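Local structure of putative aminomethyltransferase (Leptospirillum rubarum, 3TTG) at residues Thr176-Asn181 with Asp249-Ser254; Leu150-Asn155 with Gln201-Asp206; Ile48-Glu51 with Asn57-Gln60. The protein probably belongs to the folate-binding aminomethyltransferase (glycine cleavage T-protein-like) family and may bind a folate cofactor, though its own substrate and reaction remain unestablished. One frame throughout, in Å; residues are numbered along the deposited sequence.

Interaction 1. Residues Thr176-Asn181 with Asp249-Ser254; sequences TSFQHN and DSVGVS
Ser177 meets Val251 through its backbone: the carbonyl O of Ser177 faces Val251 CG2 at 4.2 Å, at the margin of the contact. Phe178 follows, and its CB departs from the short helix 249-252, yet the ring swings back. With CG anti to the backbone N (chi1 -156°), CD1 of Phe178 comes to 4.0 Å from Val251 CG1, and the neighbouring ring atom CE1 is almost as near. The methyl meets the ring obliquely. Elsewhere the Phe178 ring stacks edge-to-face with Tyr77 and touches Leu248. The carbonyl O of Phe178 is directed toward helix 249-252, with water 1 lying 3.1 Å from it; the same water accepts a weak bond from the backbone N of Val251, also at 3.1 Å. Phe178 O is in addition the acceptor of a weak bond from Asn181 N, closing a turn close to type II through Gln179 and His180. The side chains of these two middle residues bond elsewhere in the chain: Gln179 NE2 binds Lys228 O, and His180 NE2 binds Leu279 O on strand 277-284 of the C-terminal barrel. Asn181, like His180, has left-handed backbone angles, and it returns to the helix with its amide. A chi1 of 177° carries the Ser250 hydroxyl out to this amide, and Ser250 OG donates to Asn181 OD1 over 2.9 Å, lying in the carbonyl plane on a lone pair at a C=O...OG angle of 110°. Apolar contact on the Phe178 side thus gives way to polar contact on the Asn181 side, with the water between the two backbones. With Ser250 and Asn181 exposed, solvent can probably compete for their bond, whereas the Phe178 ring is buried and its contact with Val251 is probably less open to water.

Interaction 2. Residues Leu150-Asn155 with Gln201-Asp206; sequences LSLFDN and QKSLED
A helix-helix contact on the mixed-sheet part of the folate-binding domain joins the end of helix 145-152 to helix 197-211: Leu152, the last residue of the first, packs on Ser203 and Leu204 of the second. The backbones come closest at Leu152 and Ser203, whose CA atoms stand 7.5 Å apart. The contact is carried by one forked side chain. Leu152 CG lies anti to the carbonyl carbon (chi1 -69°), which sends the isobutyl group out to helix 197-211, and the two methyls then divide between two consecutive residues there. CD2 of Leu152 presses on CB of Ser203 at 3.5 Å, tighter than a usual van der Waals contact. CD1 of Leu152 instead meets CD2 of Leu204 at 3.6 Å, with CG of Leu204 slightly farther back. The two leucine side chains cross at about a right angle and so meet methyl to methyl. No hydrogen bond spans the segments: Ser203 meets Leu152 with its carbon, while its OG makes a weak bond back to Thr199 O in its own helix. Leu152 CB also lies 3.5 Å above the centre of one face of the Phe153 ring, just where the chain leaves the helix. Beyond the contact, Leu204 also leans on Tyr40 in the loop after strand 37-39, and Asp154 pairs with Lys166 in the loop between strands 161-164 and 170-173. Helix 145-152 links strand 135-141 to edge strand 161-164, and helix 197-211 links strand 187-193 to edge strand 214-215; strands 135-141 and 187-193 are neighbours in the sheet.

Interaction 3. Residues Ile48-Glu51 with Asn57-Gln60; sequences IFVE and NFLQ
Strand 48-51 and the last turn of helix 55-60 come closest at Val50 and Leu59, whose CA atoms are 8.6 Å apart, a spacing bridged by side chains without a hydrogen bond between the segments. Val50 points toward the helix and shares its two methyls between neighbouring residues. CG1, placed anti to the backbone N (chi1 -172°), approaches the Phe58 ring at its edge and near its plane, 4.1 Å from CD2. CG2 of Val50 turns to Leu59 and lies 4.0 Å from its CD1; these two side chains reach toward each other tip to tip, whereas Val50 and Phe58 cross at about a right angle. The motif is a strand followed, after a short turn, by a helix folded back over the sheet: strand 48-51 lies between strands 99-103 and 127-130 of the five-stranded antiparallel sheet in the folate-binding domain, and helix 55-60 packs on the Val50 side of it. Strand 99-103 contributes to the same buried layer, with Leu102 against Val50 and Ile100 against Leu59, while Leu116 of helix 109-118 reaches Leu59 and Ala126 touches Phe58. At the helix end, the Gln60 side chain binds Ile67 N and Asp66 OD1, and its backbone O accepts a bond from Lys257 NZ.

Overall arrangement
All three contacts lie within the folate-binding region, but none touches another. Interactions 1 and 3 are nearest, with about 7 Å between closest atoms and 22 Å between centres. Lys257 connects them: its NZ binds Gln60 O at interaction 3, and its backbone N makes a weak hydrogen bond to Ser254 OG at interaction 1. It begins the K-G-C-Y-V-G-Q-E sequence, resembling the signature of YgfZ-type relatives. Ser64 binds Gly252 O through its OG, and Ser254 backbone to backbone. Interaction 2 is remote, its centre about 30 Å from that of interaction 1 and 31 Å from that of interaction 3, though its segments alternate along the chain with those of interaction 1.

Interaction 1. Residues Thr176-Asn181 with Asp249-Ser254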
ATOM      1  N   THR A 176      -7.910  -4.506  -7.221  1.00 34.50           N
ATOM      2  CA  THR A 176      -8.731  -4.898  -6.062  1.00 36.36           C
ATOM      3  C   THR A 176      -8.009  -6.008  -5.250  1.00 40.13           C
ATOM      4  O   THR A 176      -8.242  -6.066  -4.062  1.00 39.90           O
ATOM      5  CB  THR A 176     -10.110  -5.287  -6.504  1.00 46.18           C
ATOM      6  OG1 THR A 176      -9.973  -6.325  -7.482  1.00 38.81           O
ATOM      7  CG2 THR A 176     -10.876  -4.081  -7.081  1.00 49.26           C
ATOM      8  N   SER A 177      -7.037  -6.751  -5.839  1.00 35.11           N
ATOM      9  CA  SER A 177      -6.261  -7.781  -5.127  1.00 36.31           C
ATOM     10  C   SER A 177      -4.938  -7.238  -4.666  1.00 37.58           C
ATOM     11  O   SER A 177      -4.255  -6.508  -5.403  1.00 37.67           O
ATOM     12  CB  SER A 177      -6.044  -9.031  -5.984  1.00 42.93           C
ATOM     13  OG  SER A 177      -7.321  -9.620  -6.122  1.00 59.38           O
ATOM     14  N   PHE A 178      -4.566  -7.559  -3.421  1.00 31.16           N
ATOM     15  CA  PHE A 178      -3.329  -7.045  -2.896  1.00 29.33           C
ATOM     16  C   PHE A 178      -2.570  -8.123  -2.143  1.00 30.80           C
ATOM     17  O   PHE A 178      -2.157  -9.096  -2.787  1.00 30.38           O
ATOM     18  CB  PHE A 178      -3.593  -5.727  -2.098  1.00 29.79           C
ATOM     19  CG  PHE A 178      -2.378  -4.835  -2.017  1.00 30.22           C
ATOM     20  CD1 PHE A 178      -1.680  -4.465  -3.177  1.00 30.41           C
ATOM     21  CD2 PHE A 178      -1.852  -4.447  -0.786  1.00 33.10           C
ATOM     22  CE1 PHE A 178      -0.573  -3.626  -3.113  1.00 27.84           C
ATOM     23  CE2 PHE A 178      -0.717  -3.608  -0.728  1.00 33.79           C
ATOM     24  CZ  PHE A 178      -0.077  -3.224  -1.900  1.00 28.79           C
ATOM     25  N   GLN A 179      -2.315  -7.980  -0.850  1.00 26.01           N
ATOM     26  CA  GLN A 179      -1.479  -8.946  -0.134  1.00 26.80           C
ATOM     27  C   GLN A 179      -2.103 -10.356  -0.204  1.00 31.55           C
ATOM     28  O   GLN A 179      -3.310 -10.541  -0.030  1.00 30.58           O
ATOM     29  CB  GLN A 179      -1.192  -8.506   1.311  1.00 27.34           C
ATOM     30  CG  GLN A 179      -2.380  -8.680   2.275  1.00 28.17           C
ATOM     31  CD  GLN A 179      -3.518  -7.757   2.023  1.00 25.35           C
ATOM     32  OE1 GLN A 179      -3.401  -6.726   1.355  1.00 27.10           O
ATOM     33  NE2 GLN A 179      -4.613  -8.015   2.660  1.00 28.43           N
ATOM     34  N   HIS A 180      -1.258 -11.323  -0.494  1.00 30.98           N
ATOM     35  CA  HIS A 180      -1.590 -12.749  -0.659  1.00 29.78           C
ATOM     36  C   HIS A 180      -2.728 -12.953  -1.665  1.00 32.44           C
ATOM     37  O   HIS A 180      -3.440 -13.953  -1.568  1.00 33.65           O
ATOM     38  CB  HIS A 180      -1.958 -13.411   0.706  1.00 32.20           C
ATOM     39  CG  HIS A 180      -0.978 -13.286   1.824  1.00 35.80           C
ATOM     40  ND1 HIS A 180       0.324 -13.730   1.714  1.00 37.05           N
ATOM     41  CD2 HIS A 180      -1.174 -12.820   3.085  1.00 37.34           C
ATOM     42  CE1 HIS A 180       0.877 -13.493   2.887  1.00 35.80           C
ATOM     43  NE2 HIS A 180      -0.007 -13.012   3.758  1.00 36.50           N
ATOM     44  N   ASN A 181      -2.846 -12.058  -2.679  1.00 30.52           N
ATOM     45  CA  ASN A 181      -3.892 -11.970  -3.666  1.00 31.21           C
ATOM     46  C   ASN A 181      -5.253 -11.890  -3.080  1.00 36.38           C
ATOM     47  O   ASN A 181      -6.204 -12.344  -3.697  1.00 35.27           O
ATOM     48  CB  ASN A 181      -3.858 -13.152  -4.610  1.00 43.05           C
ATOM     49  CG  ASN A 181      -2.650 -13.154  -5.438  1.00 67.06           C
ATOM     50  OD1 ASN A 181      -2.579 -12.393  -6.409  1.00 71.70           O
ATOM     51  ND2 ASN A 181      -1.659 -13.931  -5.020  1.00 67.77           N
ATOM     52  N   ASP A 249       4.657 -10.234  -3.846  1.00 27.90           N
ATOM     53  CA  ASP A 249       5.376 -10.547  -5.055  1.00 28.83           C
ATOM     54  C   ASP A 249       4.393 -10.874  -6.227  1.00 32.68           C
ATOM     55  O   ASP A 249       4.756 -10.612  -7.354  1.00 31.78           O
ATOM     56  CB  ASP A 249       6.393 -11.671  -4.864  1.00 29.99           C
ATOM     57  CG  ASP A 249       5.823 -12.996  -4.468  1.00 32.73           C
ATOM     58  OD1 ASP A 249       4.983 -13.025  -3.534  1.00 33.38           O
ATOM     59  OD2 ASP A 249       6.261 -14.025  -5.052  1.00 33.62           O
ATOM     60  N   SER A 250       3.160 -11.366  -5.978  1.00 30.94           N
ATOM     61  CA  SER A 250       2.213 -11.627  -7.070  1.00 31.16           C
ATOM     62  C   SER A 250       1.761 -10.299  -7.734  1.00 33.55           C
ATOM     63  O   SER A 250       1.677 -10.232  -8.925  1.00 31.35           O
ATOM     64  CB  SER A 250       0.999 -12.412  -6.563  1.00 35.22           C
ATOM     65  OG  SER A 250       0.059 -12.590  -7.605  1.00 56.89           O
ATOM     66  N   VAL A 251       1.602  -9.224  -6.973  1.00 29.82           N
ATOM     67  CA  VAL A 251       1.181  -7.926  -7.554  1.00 30.87           C
ATOM     68  C   VAL A 251       2.353  -6.929  -7.886  1.00 30.21           C
ATOM     69  O   VAL A 251       2.196  -6.064  -8.779  1.00 28.44           O
ATOM     70  CB  VAL A 251       0.124  -7.275  -6.598  1.00 36.03           C
ATOM     71  CG1 VAL A 251       0.717  -6.901  -5.258  1.00 34.92           C
ATOM     72  CG2 VAL A 251      -0.505  -6.045  -7.226  1.00 37.80           C
ATOM     73  N   GLY A 252       3.503  -7.099  -7.252  1.00 27.22           N
ATOM     74  CA  GLY A 252       4.640  -6.178  -7.373  1.00 27.32           C
ATOM     75  C   GLY A 252       5.895  -6.666  -8.083  1.00 30.61           C
ATOM     76  O   GLY A 252       6.799  -5.873  -8.286  1.00 28.79           O
ATOM     77  N   VAL A 253       5.996  -7.967  -8.419  1.00 28.48           N
ATOM     78  CA  VAL A 253       7.190  -8.535  -9.078  1.00 28.13           C
ATOM     79  C   VAL A 253       6.785  -9.273 -10.303  1.00 30.69           C
ATOM     80  O   VAL A 253       5.798 -10.007 -10.244  1.00 29.65           O
ATOM     81  CB  VAL A 253       7.897  -9.522  -8.083  1.00 29.28           C
ATOM     82  CG1 VAL A 253       9.076 -10.244  -8.717  1.00 29.55           C
ATOM     83  CG2 VAL A 253       8.340  -8.831  -6.819  1.00 28.89           C
ATOM     84  N   SER A 254       7.565  -9.182 -11.363  1.00 28.16           N
ATOM     85  CA  SER A 254       7.413 -10.057 -12.528  1.00 28.58           C
ATOM     86  C   SER A 254       8.503 -11.104 -12.487  1.00 32.40           C
ATOM     87  O   SER A 254       9.662 -10.744 -12.423  1.00 29.34           O
ATOM     88  CB  SER A 254       7.474  -9.324 -13.852  1.00 31.49           C
ATOM     89  OG  SER A 254       7.639 -10.227 -14.935  1.00 30.93           O
TER
HETATM   90  O   HOH W   1       0.440 -10.052  -4.183  1.00 41.27           O

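Interaction 2. Residues Leu150-Asn155 with Gln201-Asp206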
ATOM      1  N   LEU A 150     -17.586   8.759 -10.742  1.00 50.21           N
ATOM      2  CA  LEU A 150     -18.555   8.998 -11.822  1.00 53.20           C
ATOM      3  C   LEU A 150     -19.372  10.252 -11.602  1.00 61.65           C
ATOM      4  O   LEU A 150     -19.837  10.821 -12.572  1.00 64.13           O
ATOM      5  CB  LEU A 150     -19.507   7.822 -11.995  1.00 53.55           C
ATOM      6  CG  LEU A 150     -18.895   6.568 -12.571  1.00 56.86           C
ATOM      7  CD1 LEU A 150     -19.790   5.401 -12.350  1.00 56.48           C
ATOM      8  CD2 LEU A 150     -18.589   6.731 -14.063  1.00 62.02           C
ATOM      9  N   SER A 151     -19.574  10.670 -10.352  1.00 60.03           N
ATOM     10  CA  SER A 151     -20.289  11.890 -10.038  1.00 61.54           C
ATOM     11  C   SER A 151     -19.407  13.098 -10.297  1.00 63.40           C
ATOM     12  O   SER A 151     -19.862  14.039 -10.935  1.00 64.20           O
ATOM     13  CB  SER A 151     -20.759  11.882  -8.590  1.00 68.51           C
ATOM     14  OG  SER A 151     -21.609  12.987  -8.337  1.00 80.26           O
ATOM     15  N   LEU A 152     -18.153  13.093  -9.825  1.00 57.84           N
ATOM     16  CA  LEU A 152     -17.271  14.239 -10.061  1.00 57.48           C
ATOM     17  C   LEU A 152     -16.812  14.368 -11.521  1.00 58.90           C
ATOM     18  O   LEU A 152     -16.566  15.484 -11.973  1.00 56.73           O
ATOM     19  CB  LEU A 152     -15.991  14.165  -9.217  1.00 56.34           C
ATOM     20  CG  LEU A 152     -16.046  14.346  -7.709  1.00 61.27           C
ATOM     21  CD1 LEU A 152     -14.681  13.980  -7.095  1.00 60.91           C
ATOM     22  CD2 LEU A 152     -16.383  15.779  -7.321  1.00 62.45           C
ATOM     23  N   PHE A 153     -16.565  13.228 -12.200  1.00 55.90           N
ATOM     24  CA  PHE A 153     -15.912  13.213 -13.511  1.00 56.64           C
ATOM     25  C   PHE A 153     -16.667  12.404 -14.550  1.00 68.61           C
ATOM     26  O   PHE A 153     -17.511  11.579 -14.222  1.00 68.04           O
ATOM     27  CB  PHE A 153     -14.491  12.619 -13.353  1.00 55.70           C
ATOM     28  CG  PHE A 153     -13.720  13.151 -12.164  1.00 54.66           C
ATOM     29  CD1 PHE A 153     -13.282  14.467 -12.130  1.00 56.52           C
ATOM     30  CD2 PHE A 153     -13.447  12.339 -11.074  1.00 56.12           C
ATOM     31  CE1 PHE A 153     -12.571  14.959 -11.036  1.00 56.18           C
ATOM     32  CE2 PHE A 153     -12.750  12.836  -9.969  1.00 56.97           C
ATOM     33  CZ  PHE A 153     -12.305  14.141  -9.962  1.00 54.61           C
ATOM     34  N   ASP A 154     -16.296  12.601 -15.809  1.00 73.01           N
ATOM     35  CA  ASP A 154     -16.938  11.950 -16.954  1.00 77.26           C
ATOM     36  C   ASP A 154     -16.169  10.689 -17.390  1.00 85.01           C
ATOM     37  O   ASP A 154     -15.077  10.404 -16.892  1.00 82.13           O
ATOM     38  CB  ASP A 154     -17.043  12.939 -18.147  1.00 81.42           C
ATOM     39  CG  ASP A 154     -17.419  14.375 -17.791  1.00 94.68           C
ATOM     40  OD1 ASP A 154     -18.091  14.577 -16.749  1.00 96.60           O
ATOM     41  OD2 ASP A 154     -17.030  15.295 -18.544  1.00 99.41           O
ATOM     42  N   ASN A 155     -16.764   9.958 -18.349  1.00 86.44           N
ATOM     43  CA  ASN A 155     -16.288   8.727 -18.992  1.00 86.61           C
ATOM     44  C   ASN A 155     -16.482   7.493 -18.045  1.00 88.31           C
ATOM     45  O   ASN A 155     -17.641   7.230 -17.700  1.00 90.55           O
ATOM     46  CB  ASN A 155     -14.852   8.860 -19.554  1.00 89.69           C
ATOM     47  CG  ASN A 155     -14.763   9.845 -20.704  1.00126.73           C
ATOM     48  OD1 ASN A 155     -15.131   9.534 -21.845  1.00127.46           O
ATOM     49  ND2 ASN A 155     -14.307  11.067 -20.439  1.00118.59           N
ATOM     50  N   GLN A 201     -12.880  19.474  -3.123  1.00 45.36           N
ATOM     51  CA  GLN A 201     -13.169  19.251  -1.712  1.00 44.79           C
ATOM     52  C   GLN A 201     -14.646  19.586  -1.367  1.00 49.94           C
ATOM     53  O   GLN A 201     -15.304  18.776  -0.705  1.00 49.08           O
ATOM     54  CB  GLN A 201     -12.213  20.087  -0.867  1.00 46.16           C
ATOM     55  CG  GLN A 201     -12.414  19.975   0.633  1.00 65.01           C
ATOM     56  CD  GLN A 201     -11.279  20.633   1.385  1.00 85.44           C
ATOM     57  OE1 GLN A 201     -11.140  21.864   1.381  1.00 82.03           O
ATOM     58  NE2 GLN A 201     -10.448  19.838   2.047  1.00 79.06           N
ATOM     59  N   LYS A 202     -15.136  20.762  -1.793  1.00 45.81           N
ATOM     60  CA  LYS A 202     -16.530  21.236  -1.599  1.00 47.50           C
ATOM     61  C   LYS A 202     -17.504  20.262  -2.288  1.00 51.32           C
ATOM     62  O   LYS A 202     -18.466  19.793  -1.656  1.00 51.62           O
ATOM     63  CB  LYS A 202     -16.687  22.672  -2.153  1.00 51.68           C
ATOM     64  CG  LYS A 202     -18.101  23.270  -2.048  1.00 64.92           C
ATOM     65  CD  LYS A 202     -18.457  23.663  -0.629  1.00 77.27           C
ATOM     66  CE  LYS A 202     -19.787  24.403  -0.553  1.00 86.65           C
ATOM     67  NZ  LYS A 202     -20.949  23.525  -0.871  1.00 88.68           N
ATOM     68  N   SER A 203     -17.194  19.875  -3.541  1.00 47.69           N
ATOM     69  CA  SER A 203     -17.981  18.872  -4.256  1.00 47.82           C
ATOM     70  C   SER A 203     -18.024  17.554  -3.482  1.00 51.34           C
ATOM     71  O   SER A 203     -19.108  17.027  -3.259  1.00 50.32           O
ATOM     72  CB  SER A 203     -17.447  18.629  -5.655  1.00 51.06           C
ATOM     73  OG  SER A 203     -17.786  19.740  -6.477  1.00 57.55           O
ATOM     74  N   LEU A 204     -16.867  17.049  -3.010  1.00 48.93           N
ATOM     75  CA  LEU A 204     -16.857  15.816  -2.232  1.00 46.83           C
ATOM     76  C   LEU A 204     -17.590  15.917  -0.900  1.00 54.70           C
ATOM     77  O   LEU A 204     -18.220  14.937  -0.531  1.00 55.35           O
ATOM     78  CB  LEU A 204     -15.423  15.351  -2.010  1.00 44.58           C
ATOM     79  CG  LEU A 204     -14.796  14.780  -3.268  1.00 46.60           C
ATOM     80  CD1 LEU A 204     -13.329  14.662  -3.135  1.00 44.43           C
ATOM     81  CD2 LEU A 204     -15.425  13.418  -3.638  1.00 49.36           C
ATOM     82  N   GLU A 205     -17.554  17.069  -0.193  1.00 55.39           N
ATOM     83  CA  GLU A 205     -18.265  17.243   1.085  1.00 58.14           C
ATOM     84  C   GLU A 205     -19.779  17.125   0.867  1.00 62.59           C
ATOM     85  O   GLU A 205     -20.473  16.503   1.668  1.00 62.85           O
ATOM     86  CB  GLU A 205     -17.934  18.613   1.734  1.00 61.56           C
ATOM     87  CG  GLU A 205     -16.557  18.691   2.384  1.00 77.73           C
ATOM     88  CD  GLU A 205     -16.026  20.091   2.648  1.00104.29           C
ATOM     89  OE1 GLU A 205     -16.796  21.073   2.509  1.00 91.11           O
ATOM     90  OE2 GLU A 205     -14.831  20.200   3.012  1.00 98.56           O
ATOM     91  N   ASP A 206     -20.282  17.712  -0.235  1.00 61.02           N
ATOM     92  CA  ASP A 206     -21.698  17.627  -0.618  1.00 61.85           C
ATOM     93  C   ASP A 206     -22.072  16.172  -0.910  1.00 62.46           C
ATOM     94  O   ASP A 206     -23.042  15.660  -0.365  1.00 62.37           O
ATOM     95  CB  ASP A 206     -22.006  18.489  -1.867  1.00 66.10           C
ATOM     96  CG  ASP A 206     -21.797  19.996  -1.719  1.00 78.01           C
ATOM     97  OD1 ASP A 206     -21.743  20.482  -0.563  1.00 78.72           O
ATOM     98  OD2 ASP A 206     -21.711  20.694  -2.768  1.00 80.88           O
TER

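Interaction 3. Residues Ile48-Glu51 with Asn57-Gln60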
ATOM      1  N   ILE A  48       6.135  11.673  -9.508  1.00 26.91           N
ATOM      2  CA  ILE A  48       7.411  11.714 -10.227  1.00 26.38           C
ATOM      3  C   ILE A  48       7.226  11.291 -11.636  1.00 33.04           C
ATOM      4  O   ILE A  48       6.674  10.218 -11.891  1.00 30.89           O
ATOM      5  CB  ILE A  48       8.454  10.789  -9.550  1.00 29.12           C
ATOM      6  CG1 ILE A  48       8.604  11.038  -8.050  1.00 29.71           C
ATOM      7  CG2 ILE A  48       9.814  10.883 -10.266  1.00 31.61           C
ATOM      8  CD1 ILE A  48       9.000  12.546  -7.669  1.00 33.50           C
ATOM      9  N   PHE A  49       7.700  12.092 -12.575  1.00 32.31           N
ATOM     10  CA  PHE A  49       7.543  11.723 -13.996  1.00 32.16           C
ATOM     11  C   PHE A  49       8.874  11.421 -14.626  1.00 35.39           C
ATOM     12  O   PHE A  49       9.886  12.056 -14.301  1.00 35.61           O
ATOM     13  CB  PHE A  49       6.807  12.821 -14.757  1.00 35.61           C
ATOM     14  CG  PHE A  49       5.345  12.874 -14.328  1.00 40.16           C
ATOM     15  CD1 PHE A  49       4.382  12.135 -14.998  1.00 45.79           C
ATOM     16  CD2 PHE A  49       4.984  13.449 -13.122  1.00 43.97           C
ATOM     17  CE1 PHE A  49       3.049  12.149 -14.576  1.00 49.11           C
ATOM     18  CE2 PHE A  49       3.649  13.456 -12.697  1.00 47.95           C
ATOM     19  CZ  PHE A  49       2.701  12.786 -13.406  1.00 46.68           C
ATOM     20  N   VAL A  50       8.883  10.427 -15.523  1.00 30.71           N
ATOM     21  CA  VAL A  50      10.073  10.038 -16.259  1.00 30.53           C
ATOM     22  C   VAL A  50       9.772  10.131 -17.765  1.00 34.48           C
ATOM     23  O   VAL A  50       8.865   9.468 -18.286  1.00 33.52           O
ATOM     24  CB  VAL A  50      10.614   8.656 -15.878  1.00 35.34           C
ATOM     25  CG1 VAL A  50      11.968   8.406 -16.560  1.00 36.14           C
ATOM     26  CG2 VAL A  50      10.738   8.534 -14.365  1.00 35.70           C
ATOM     27  N   GLU A  51      10.574  10.908 -18.460  1.00 34.29           N
ATOM     28  CA  GLU A  51      10.451  11.089 -19.895  1.00 36.23           C
ATOM     29  C   GLU A  51      11.741  10.786 -20.583  1.00 39.06           C
ATOM     30  O   GLU A  51      12.775  10.605 -19.925  1.00 35.19           O
ATOM     31  CB  GLU A  51      10.009  12.532 -20.160  1.00 40.18           C
ATOM     32  CG  GLU A  51      11.093  13.576 -20.030  1.00 54.47           C
ATOM     33  CD  GLU A  51      10.600  15.015 -20.146  1.00 83.04           C
ATOM     34  OE1 GLU A  51      11.374  15.855 -20.661  1.00 76.16           O
ATOM     35  OE2 GLU A  51       9.447  15.303 -19.739  1.00 72.63           O
ATOM     36  N   ASN A  57      13.325   1.228 -20.852  1.00 34.17           N
ATOM     37  CA  ASN A  57      14.450   0.355 -20.539  1.00 33.61           C
ATOM     38  C   ASN A  57      15.108   0.762 -19.198  1.00 36.37           C
ATOM     39  O   ASN A  57      15.551  -0.087 -18.411  1.00 33.33           O
ATOM     40  CB  ASN A  57      15.458   0.420 -21.703  1.00 33.82           C
ATOM     41  CG  ASN A  57      14.992  -0.342 -22.940  1.00 73.18           C
ATOM     42  OD1 ASN A  57      13.954  -1.017 -22.940  1.00 65.49           O
ATOM     43  ND2 ASN A  57      15.745  -0.256 -24.040  1.00 75.00           N
ATOM     44  N   PHE A  58      15.243   2.071 -19.005  1.00 31.03           N
ATOM     45  CA  PHE A  58      15.810   2.632 -17.798  1.00 30.75           C
ATOM     46  C   PHE A  58      15.001   2.120 -16.558  1.00 30.77           C
ATOM     47  O   PHE A  58      15.562   1.498 -15.671  1.00 28.34           O
ATOM     48  CB  PHE A  58      15.820   4.161 -17.900  1.00 31.71           C
ATOM     49  CG  PHE A  58      16.042   4.896 -16.614  1.00 31.42           C
ATOM     50  CD1 PHE A  58      17.192   4.678 -15.863  1.00 33.69           C
ATOM     51  CD2 PHE A  58      15.045   5.690 -16.075  1.00 32.73           C
ATOM     52  CE1 PHE A  58      17.338   5.263 -14.601  1.00 35.11           C
ATOM     53  CE2 PHE A  58      15.212   6.317 -14.832  1.00 34.49           C
ATOM     54  CZ  PHE A  58      16.352   6.085 -14.100  1.00 34.36           C
ATOM     55  N   LEU A  59      13.711   2.337 -16.536  1.00 28.58           N
ATOM     56  CA  LEU A  59      12.889   1.918 -15.410  1.00 28.91           C
ATOM     57  C   LEU A  59      12.732   0.423 -15.300  1.00 29.56           C
ATOM     58  O   LEU A  59      12.733  -0.099 -14.191  1.00 27.59           O
ATOM     59  CB  LEU A  59      11.524   2.604 -15.451  1.00 30.16           C
ATOM     60  CG  LEU A  59      11.561   4.123 -15.175  1.00 37.55           C
ATOM     61  CD1 LEU A  59      10.150   4.704 -15.235  1.00 40.48           C
ATOM     62  CD2 LEU A  59      12.156   4.422 -13.823  1.00 41.88           C
ATOM     63  N   GLN A  60      12.687  -0.280 -16.417  1.00 26.49           N
ATOM     64  CA  GLN A  60      12.568  -1.752 -16.414  1.00 26.66           C
ATOM     65  C   GLN A  60      13.749  -2.435 -15.717  1.00 31.42           C
ATOM     66  O   GLN A  60      13.572  -3.505 -15.129  1.00 30.14           O
ATOM     67  CB  GLN A  60      12.494  -2.244 -17.875  1.00 29.88           C
ATOM     68  CG  GLN A  60      12.275  -3.731 -18.083  1.00 32.85           C
ATOM     69  CD  GLN A  60      10.838  -4.156 -17.838  1.00 44.90           C
ATOM     70  OE1 GLN A  60      10.086  -3.582 -17.041  1.00 35.02           O
ATOM     71  NE2 GLN A  60      10.453  -5.243 -18.469  1.00 45.72           N
TER